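Local coordinates for spore germination protein GerM (Bacillus subtilis subsp. subtilis str. 168, PDB 6GZB) that is of unknown molecular function but affects both sporulation and germination, and carries two tandem GerMN domains, at residues A[199-211]-A[236-249]. Numbering follows the deposited sequence.
Sequences HPLTVYYLAENED and ELAKGPSKVSGLLT
Y205, in the strand 198-208, packs against the end of helix 229-239 and the loop that follows it, in a largely buried contact within the second GerMN domain. P241 CB lies over one face of the tyrosine, 3.9 Å from the centroid of the Y205 ring and 10° off its normal, a CH-pi contact. At the ring edge, Y205 OH makes a weak in-plane hydrogen bond of 3.3 Å to E236 O, a carbonyl that also accepts from G240 N; the hydroxyl's stronger partner is K220, which in addition forms a salt bridge with E236. Replacing Y205 by an alanine would probably leave P241 without the ring face it packs on and K220 without one of its polar partners. Alongside, L237 reaches the strand through CD2, tight against V203 CG1 at 3.5 Å; CG1 of V203 stands anti to the backbone N (chi1 172°), which brings it against L237 CD2. Further on, L206 and L248 exchange two fairly straight backbone hydrogen bonds, L206 N to L248 O at 3.0 Å and L248 N to L206 O at 2.8 Å. T249 OG1 ties the returning loop to L237 O. The loop leaving helix 229-239 thus rejoins strand 198-208 through a single antiparallel beta bridge, a hydrogen-bonded pair.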
loop_
_atom_site.group_PDB
_atom_site.type_symbol
_atom_site.label_atom_id
_atom_site.label_comp_id
_atom_site.label_asym_id
_atom_site.label_seq_id
_atom_site.Cartn_x
_atom_site.Cartn_y
_atom_site.Cartn_z
ATOM N N HIS A 199 -11.807 -10.305 -9.351
ATOM C CA HIS A 199 -10.615 -10.591 -8.558
ATOM C C HIS A 199 -10.064 -9.284 -7.994
ATOM O O HIS A 199 -10.292 -8.215 -8.557
ATOM C CB HIS A 199 -9.556 -11.299 -9.405
ATOM C CG HIS A 199 -9.249 -10.604 -10.696
ATOM N ND1 HIS A 199 -8.105 -9.856 -10.889
ATOM C CD2 HIS A 199 -9.943 -10.531 -11.853
ATOM C CE1 HIS A 199 -8.100 -9.372 -12.119
ATOM N NE2 HIS A 199 -9.210 -9.757 -12.721
ATOM N N PRO A 200 -9.367 -9.366 -6.857
ATOM C CA PRO A 200 -8.859 -8.181 -6.182
ATOM C C PRO A 200 -7.652 -7.606 -6.903
ATOM O O PRO A 200 -6.825 -8.353 -7.422
ATOM C CB PRO A 200 -8.450 -8.714 -4.804
ATOM C CG PRO A 200 -8.070 -10.131 -5.071
ATOM C CD PRO A 200 -9.031 -10.602 -6.127
ATOM N N LEU A 201 -7.543 -6.282 -6.902
ATOM C CA LEU A 201 -6.366 -5.615 -7.427
ATOM C C LEU A 201 -6.167 -4.313 -6.666
ATOM O O LEU A 201 -7.097 -3.513 -6.523
ATOM C CB LEU A 201 -6.544 -5.316 -8.918
ATOM C CG LEU A 201 -5.271 -4.890 -9.657
ATOM C CD1 LEU A 201 -4.324 -6.074 -9.804
ATOM C CD2 LEU A 201 -5.605 -4.273 -11.010
ATOM N N THR A 202 -4.949 -4.105 -6.186
ATOM C CA THR A 202 -4.625 -2.923 -5.414
ATOM C C THR A 202 -4.220 -1.785 -6.324
ATOM O O THR A 202 -3.422 -1.961 -7.254
ATOM C CB THR A 202 -3.519 -3.220 -4.403
ATOM O OG1 THR A 202 -4.046 -4.107 -3.413
ATOM C CG2 THR A 202 -3.030 -1.942 -3.728
ATOM N N VAL A 203 -4.844 -0.635 -6.089
ATOM C CA VAL A 203 -4.629 0.567 -6.890
ATOM C C VAL A 203 -4.407 1.737 -5.930
ATOM O O VAL A 203 -5.097 1.858 -4.913
ATOM C CB VAL A 203 -5.871 0.841 -7.760
ATOM C CG1 VAL A 203 -5.777 2.175 -8.472
ATOM C CG2 VAL A 203 -6.072 -0.292 -8.756
ATOM N N TYR A 204 -3.421 2.573 -6.232
ATOM C CA TYR A 204 -3.084 3.704 -5.375
ATOM C C TYR A 204 -3.769 4.980 -5.841
ATOM O O TYR A 204 -3.687 5.357 -7.010
ATOM C CB TYR A 204 -1.575 3.927 -5.331
ATOM C CG TYR A 204 -0.842 2.973 -4.423
ATOM C CD1 TYR A 204 -0.464 1.710 -4.860
ATOM C CD2 TYR A 204 -0.492 3.349 -3.147
ATOM C CE1 TYR A 204 0.249 0.855 -4.034
ATOM C CE2 TYR A 204 0.212 2.505 -2.314
ATOM C CZ TYR A 204 0.558 1.247 -2.752
ATOM O OH TYR A 204 1.261 0.413 -1.906
ATOM N N TYR A 205 -4.460 5.630 -4.913
ATOM C CA TYR A 205 -5.042 6.924 -5.180
ATOM C C TYR A 205 -4.383 7.971 -4.314
ATOM O O TYR A 205 -3.599 7.655 -3.423
ATOM C CB TYR A 205 -6.550 6.896 -4.930
ATOM C CG TYR A 205 -7.286 5.959 -5.845
ATOM C CD1 TYR A 205 -7.491 6.286 -7.178
ATOM C CD2 TYR A 205 -7.765 4.744 -5.388
ATOM C CE1 TYR A 205 -8.182 5.430 -8.021
ATOM C CE2 TYR A 205 -8.422 3.866 -6.229
ATOM C CZ TYR A 205 -8.653 4.225 -7.534
ATOM O OH TYR A 205 -9.304 3.347 -8.361
ATOM N N LEU A 206 -4.717 9.226 -4.585
ATOM C CA LEU A 206 -4.051 10.356 -3.952
ATOM C C LEU A 206 -4.932 10.929 -2.853
ATOM O O LEU A 206 -6.162 10.915 -2.951
ATOM C CB LEU A 206 -3.756 11.401 -5.026
ATOM C CG LEU A 206 -2.966 12.651 -4.664
ATOM C CD1 LEU A 206 -1.515 12.321 -4.354
ATOM C CD2 LEU A 206 -3.049 13.659 -5.797
ATOM N N ALA A 207 -4.323 11.207 -1.713
ATOM C CA ALA A 207 -4.992 11.936 -0.643
ATOM C C ALA A 207 -4.085 13.087 -0.225
ATOM O O ALA A 207 -2.930 13.162 -0.645
ATOM C CB ALA A 207 -5.256 11.031 0.539
ATOM N N GLU A 208 -4.591 13.987 0.599
ATOM C CA GLU A 208 -3.735 15.029 1.128
ATOM C C GLU A 208 -4.279 15.606 2.406
ATOM O O GLU A 208 -5.478 15.561 2.670
ATOM C CB GLU A 208 -3.503 16.135 0.098
ATOM C CG GLU A 208 -4.748 16.886 -0.322
ATOM C CD GLU A 208 -4.417 18.273 -0.835
ATOM O OE1 GLU A 208 -3.337 18.435 -1.447
ATOM O OE2 GLU A 208 -5.214 19.203 -0.594
ATOM N N ASN A 209 -3.366 16.091 3.233
ATOM C CA ASN A 209 -3.732 16.866 4.402
ATOM C C ASN A 209 -2.913 18.157 4.439
ATOM O O ASN A 209 -2.270 18.527 3.455
ATOM C CB ASN A 209 -3.516 16.032 5.670
ATOM C CG ASN A 209 -2.104 15.492 5.782
ATOM O OD1 ASN A 209 -1.167 15.992 5.147
ATOM N ND2 ASN A 209 -1.940 14.465 6.611
ATOM N N GLU A 210 -2.987 18.865 5.555
ATOM C CA GLU A 210 -2.272 20.125 5.709
ATOM C C GLU A 210 -0.832 20.014 5.214
ATOM O O GLU A 210 -0.403 20.827 4.417
ATOM C CB GLU A 210 -2.294 20.564 7.172
ATOM C CG GLU A 210 -2.166 19.417 8.161
ATOM C CD GLU A 210 -1.778 19.892 9.544
ATOM O OE1 GLU A 210 -0.578 19.800 9.891
ATOM O OE2 GLU A 210 -2.670 20.389 10.265
ATOM N N ASP A 211 -0.122 18.964 5.627
ATOM C CA ASP A 211 1.322 18.843 5.403
ATOM C C ASP A 211 1.710 18.328 4.016
ATOM O O ASP A 211 2.788 18.662 3.517
ATOM C CB ASP A 211 1.949 17.887 6.420
ATOM C CG ASP A 211 1.745 18.322 7.853
ATOM O OD1 ASP A 211 1.916 19.525 8.155
ATOM O OD2 ASP A 211 1.503 17.428 8.693
ATOM N N GLU A 236 -8.439 1.599 -14.006
ATOM C CA GLU A 236 -8.971 2.001 -12.696
ATOM C C GLU A 236 -8.391 3.342 -12.239
ATOM O O GLU A 236 -9.067 4.134 -11.568
ATOM C CB GLU A 236 -8.683 0.932 -11.629
ATOM C CG GLU A 236 -9.460 -0.366 -11.799
ATOM C CD GLU A 236 -10.966 -0.153 -11.819
ATOM O OE1 GLU A 236 -11.448 0.740 -11.107
ATOM O OE2 GLU A 236 -11.659 -0.835 -12.597
ATOM N N LEU A 237 -7.125 3.577 -12.555
ATOM C CA LEU A 237 -6.493 4.855 -12.209
ATOM C C LEU A 237 -7.154 6.005 -12.951
ATOM O O LEU A 237 -7.420 7.056 -12.367
ATOM C CB LEU A 237 -5.003 4.819 -12.517
ATOM C CG LEU A 237 -4.155 4.048 -11.493
ATOM C CD1 LEU A 237 -2.727 3.879 -11.980
ATOM C CD2 LEU A 237 -4.163 4.761 -10.156
ATOM N N ALA A 238 -7.485 5.772 -14.220
ATOM C CA ALA A 238 -8.166 6.766 -15.044
ATOM C C ALA A 238 -9.594 7.016 -14.575
ATOM O O ALA A 238 -10.075 8.144 -14.641
ATOM C CB ALA A 238 -8.169 6.323 -16.498
ATOM N N LYS A 239 -10.280 5.966 -14.124
ATOM C CA LYS A 239 -11.649 6.121 -13.615
ATOM C C LYS A 239 -11.676 6.927 -12.332
ATOM O O LYS A 239 -12.651 7.609 -12.049
ATOM C CB LYS A 239 -12.295 4.765 -13.336
ATOM C CG LYS A 239 -12.672 3.967 -14.566
ATOM C CD LYS A 239 -13.561 2.802 -14.174
ATOM C CE LYS A 239 -13.090 1.506 -14.801
ATOM N NZ LYS A 239 -13.808 0.339 -14.218
ATOM N N GLY A 240 -10.655 6.751 -11.500
ATOM C CA GLY A 240 -10.556 7.483 -10.250
ATOM C C GLY A 240 -11.245 6.770 -9.112
ATOM O O GLY A 240 -11.860 5.722 -9.304
ATOM N N PRO A 241 -11.134 7.325 -7.900
ATOM C CA PRO A 241 -11.681 6.665 -6.728
ATOM C C PRO A 241 -13.195 6.858 -6.608
ATOM O O PRO A 241 -13.787 7.608 -7.375
ATOM C CB PRO A 241 -10.956 7.349 -5.575
ATOM C CG PRO A 241 -10.630 8.705 -6.088
ATOM C CD PRO A 241 -10.370 8.533 -7.556
ATOM N N SER A 242 -13.800 6.166 -5.654
ATOM C CA SER A 242 -15.204 6.364 -5.320
ATOM C C SER A 242 -15.448 7.841 -5.013
ATOM O O SER A 242 -14.557 8.555 -4.530
ATOM C CB SER A 242 -15.589 5.529 -4.097
ATOM O OG SER A 242 -15.120 4.190 -4.186
ATOM N N LYS A 243 -16.667 8.292 -5.269
ATOM C CA LYS A 243 -17.050 9.653 -4.944
ATOM C C LYS A 243 -17.188 9.843 -3.438
ATOM O O LYS A 243 -17.535 8.915 -2.723
ATOM C CB LYS A 243 -18.329 10.026 -5.693
ATOM C CG LYS A 243 -18.056 10.985 -6.846
ATOM C CD LYS A 243 -18.650 10.540 -8.168
ATOM C CE LYS A 243 -18.017 11.299 -9.332
ATOM N NZ LYS A 243 -18.198 12.788 -9.289
ATOM N N VAL A 244 -16.755 11.005 -2.954
ATOM C CA VAL A 244 -16.858 11.352 -1.540
ATOM C C VAL A 244 -16.128 10.323 -0.670
ATOM O O VAL A 244 -16.631 9.891 0.370
ATOM C CB VAL A 244 -18.330 11.466 -1.084
ATOM C CG1 VAL A 244 -18.446 12.462 0.054
ATOM C CG2 VAL A 244 -19.236 11.868 -2.238
ATOM N N SER A 245 -14.918 9.970 -1.091
ATOM C CA SER A 245 -14.141 8.903 -0.458
ATOM C C SER A 245 -12.953 9.471 0.309
ATOM O O SER A 245 -12.202 8.736 0.948
ATOM C CB SER A 245 -13.620 7.942 -1.533
ATOM O OG SER A 245 -12.821 8.639 -2.480
ATOM N N GLY A 246 -12.735 10.756 0.163
ATOM C CA GLY A 246 -11.596 11.394 0.755
ATOM C C GLY A 246 -10.374 11.221 -0.125
ATOM O O GLY A 246 -9.309 11.554 0.266
ATOM N N LEU A 247 -10.559 10.699 -1.321
ATOM C CA LEU A 247 -9.494 10.458 -2.256
ATOM C C LEU A 247 -9.686 11.168 -3.577
ATOM O O LEU A 247 -10.755 11.554 -3.933
ATOM C CB LEU A 247 -9.369 8.976 -2.550
ATOM C CG LEU A 247 -9.139 8.001 -1.427
ATOM C CD1 LEU A 247 -9.261 6.562 -1.871
ATOM C CD2 LEU A 247 -7.846 8.279 -0.699
ATOM N N LEU A 248 -8.606 11.326 -4.300
ATOM C CA LEU A 248 -8.667 11.921 -5.610
ATOM C C LEU A 248 -7.761 11.205 -6.577
ATOM O O LEU A 248 -6.989 10.365 -6.201
ATOM C CB LEU A 248 -8.278 13.367 -5.525
ATOM C CG LEU A 248 -7.497 13.726 -4.278
ATOM C CD1 LEU A 248 -6.629 14.881 -4.643
ATOM C CD2 LEU A 248 -8.325 14.104 -3.067
ATOM N N THR A 249 -7.896 11.523 -7.842
ATOM C CA THR A 249 -7.034 10.983 -8.885
ATOM C C THR A 249 -6.540 12.181 -9.669
ATOM O O THR A 249 -7.253 13.142 -9.812
ATOM C CB THR A 249 -7.756 9.997 -9.841
ATOM O OG1 THR A 249 -6.814 9.134 -10.466
ATOM C CG2 THR A 249 -8.455 10.709 -10.902
HETATM O O HOH W 1 -7.326 13.459 0.833
#